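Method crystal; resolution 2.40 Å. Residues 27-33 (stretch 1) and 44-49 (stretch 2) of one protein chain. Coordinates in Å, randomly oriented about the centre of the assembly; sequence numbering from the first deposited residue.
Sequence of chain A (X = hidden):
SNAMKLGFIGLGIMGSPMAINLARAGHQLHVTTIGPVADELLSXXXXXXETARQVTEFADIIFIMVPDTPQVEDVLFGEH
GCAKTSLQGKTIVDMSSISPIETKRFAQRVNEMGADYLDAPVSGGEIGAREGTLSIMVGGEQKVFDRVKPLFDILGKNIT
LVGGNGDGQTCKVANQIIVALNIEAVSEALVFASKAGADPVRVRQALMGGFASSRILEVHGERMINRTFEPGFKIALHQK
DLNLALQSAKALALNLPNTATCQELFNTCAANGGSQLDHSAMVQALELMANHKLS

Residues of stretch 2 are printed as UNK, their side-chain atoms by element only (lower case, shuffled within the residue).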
# COMPACT_ATOMS: atom_id res chain seq x y z
N HIS A 27 2.30 -4.10 50.12
CA HIS A 27 3.22 -5.16 49.73
C HIS A 27 4.68 -4.76 49.91
O HIS A 27 5.03 -3.59 49.85
CB HIS A 27 2.95 -5.56 48.28
CG HIS A 27 1.58 -6.12 48.07
ND1 HIS A 27 1.21 -7.37 48.50
CD2 HIS A 27 0.46 -5.55 47.54
CE1 HIS A 27 -0.08 -7.56 48.25
NE2 HIS A 27 -0.55 -6.47 47.68
N GLN A 28 5.52 -5.76 50.17
CA GLN A 28 6.93 -5.49 50.34
C GLN A 28 7.58 -5.89 49.03
O GLN A 28 7.50 -7.04 48.61
CB GLN A 28 7.52 -6.32 51.49
CG GLN A 28 8.69 -5.63 52.18
CD GLN A 28 8.26 -4.39 52.97
OE1 GLN A 28 7.64 -3.46 52.43
NE2 GLN A 28 8.59 -4.37 54.26
N LEU A 29 8.21 -4.92 48.39
CA LEU A 29 8.84 -5.16 47.11
C LEU A 29 10.35 -5.04 47.09
O LEU A 29 10.93 -4.12 47.67
CB LEU A 29 8.29 -4.19 46.07
CG LEU A 29 7.04 -4.57 45.28
CD1 LEU A 29 5.90 -4.97 46.21
CD2 LEU A 29 6.65 -3.38 44.43
N HIS A 30 10.98 -5.98 46.41
CA HIS A 30 12.41 -5.95 46.24
C HIS A 30 12.52 -5.57 44.77
O HIS A 30 12.21 -6.37 43.89
CB HIS A 30 13.01 -7.32 46.53
CG HIS A 30 13.19 -7.61 47.99
ND1 HIS A 30 14.27 -7.13 48.70
CD2 HIS A 30 12.45 -8.33 48.86
CE1 HIS A 30 14.19 -7.56 49.95
NE2 HIS A 30 13.09 -8.29 50.07
N VAL A 31 12.92 -4.33 44.53
CA VAL A 31 13.03 -3.81 43.18
C VAL A 31 14.45 -3.72 42.67
O VAL A 31 15.40 -3.98 43.40
CB VAL A 31 12.41 -2.41 43.09
CG1 VAL A 31 11.04 -2.41 43.77
CG2 VAL A 31 13.32 -1.39 43.75
N THR A 32 14.59 -3.35 41.39
CA THR A 32 15.88 -3.21 40.73
C THR A 32 15.68 -2.62 39.34
O THR A 32 14.63 -2.79 38.73
CB THR A 32 16.59 -4.57 40.56
OG1 THR A 32 17.93 -4.35 40.14
CG2 THR A 32 15.89 -5.41 39.50
N THR A 33 16.70 -1.93 38.84
CA THR A 33 16.66 -1.31 37.51
C THR A 33 18.00 -0.61 37.31
O THR A 33 18.77 -0.47 38.26
CB THR A 33 15.49 -0.29 37.37
OG1 THR A 33 15.53 0.33 36.08
CG2 THR A 33 15.58 0.79 38.44
N UNK A 44 8.90 3.77 50.87
CA UNK A 44 7.56 3.20 50.93
C UNK A 44 7.68 1.71 51.21
O UNK A 44 6.68 1.00 51.28
c UNK A 44 4.65 4.28 50.51
c UNK A 44 4.84 3.73 48.11
c UNK A 44 5.29 3.35 49.51
c UNK A 44 6.82 3.45 49.60
N UNK A 45 8.92 1.24 51.37
CA UNK A 45 9.15 -0.16 51.67
C UNK A 45 10.04 -0.91 50.69
O UNK A 45 10.75 -1.85 51.05
N UNK A 46 9.99 -0.50 49.43
CA UNK A 46 10.78 -1.14 48.40
C UNK A 46 12.25 -1.14 48.79
O UNK A 46 12.80 -0.14 49.25
c UNK A 46 10.59 -0.42 47.06
N UNK A 47 12.87 -2.30 48.61
CA UNK A 47 14.28 -2.50 48.91
C UNK A 47 15.01 -2.58 47.58
O UNK A 47 14.92 -3.59 46.89
c UNK A 47 14.50 -3.83 49.66
c UNK A 47 15.96 -3.95 50.05
c UNK A 47 13.60 -3.91 50.88
N UNK A 48 15.73 -1.52 47.23
CA UNK A 48 16.46 -1.48 45.96
C UNK A 48 17.67 -2.41 45.95
O UNK A 48 18.81 -1.96 45.88
n UNK A 48 17.55 -0.97 43.51
o UNK A 48 18.18 1.12 43.99
c UNK A 48 17.61 0.08 44.31
c UNK A 48 16.92 -0.05 45.66
N UNK A 49 17.43 -3.72 46.02
CA UNK A 49 18.52 -4.68 46.02
C UNK A 49 19.33 -4.42 44.76
O UNK A 49 18.85 -4.55 43.62
c UNK A 49 17.98 -6.13 46.09
c UNK A 49 16.78 -6.18 47.04
c UNK A 49 17.61 -6.65 44.72
O HOH W 1 18.78 -1.25 41.28

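Position 44 carries four side-chain carbons and no other element. The chain forks at its second carbon, which makes the residue Leu 44. Its side chain makes no contact with stretch 1.

Position 45 has no side-chain atoms. Its CA lies 3.7 Å from OE1 of Gln 28. A CB placed ideally on this CA would sit 2.7 Å from OE1 of Gln 28, which is a clash. The backbone angles, phi 123° and psi -31°, would also jam a CB against the carbonyl O of position 44. The residue is Gly 45.

Position 46 has a single side-chain carbon. That CB lies 3.9 Å from CG1 of Val 31, an apolar contact between two buried residues. The CA of position 46 is 3.1 Å from O of Leu 29 and makes a CA-H...O contact with it. One carbon means Ala 46.

Position 47 has three carbons, one carrying the other two. The branch is therefore at CB, which lies 3.4 Å from ND1 of His 30, oblique to the ring. The N of position 47 donates to O of Leu 29 at 2.8 Å, and the O of position 47 accepts from N of Val 31 at 3.2 Å. The residue is Val 47.

Position 48 has two carbons in line, the second carrying one oxygen and one nitrogen. The side-chain nitrogen lies 3.7 Å from O of Val 31. This is a short amide, so the residue is Asn 48. Its CA-to-CB bond points away from stretch 1, but the end of the side chain comes nearer. ND2 of Asn 48 donates to O of water 1 at 2.6 Å, and N of Thr 33 does so at 3.3 Å. The water thus links the amide to the backbone of stretch 1.

Position 49 again has three carbons, one carrying two. One of the outer carbons lies 3.2 Å from ND1 of His 30, at the ring edge and near its plane. The residue is Val 49, and that carbon is CG1. N of Val 49 donates to O of Val 47 at 2.7 Å, within the stretch.

Two backbone hydrogen bonds join Val 47 to stretch 1. The bond from its N to O of Leu 29 is short and nearly straight at 162°; the one to its O is longer and more bent, at 137°. Ala 46 packs on Val 31, while Val 47 and Val 49 both approach the His 30 ring. The two stretches bury 455 Å² in all.

Stretch 2 (44-49) LGAVNV
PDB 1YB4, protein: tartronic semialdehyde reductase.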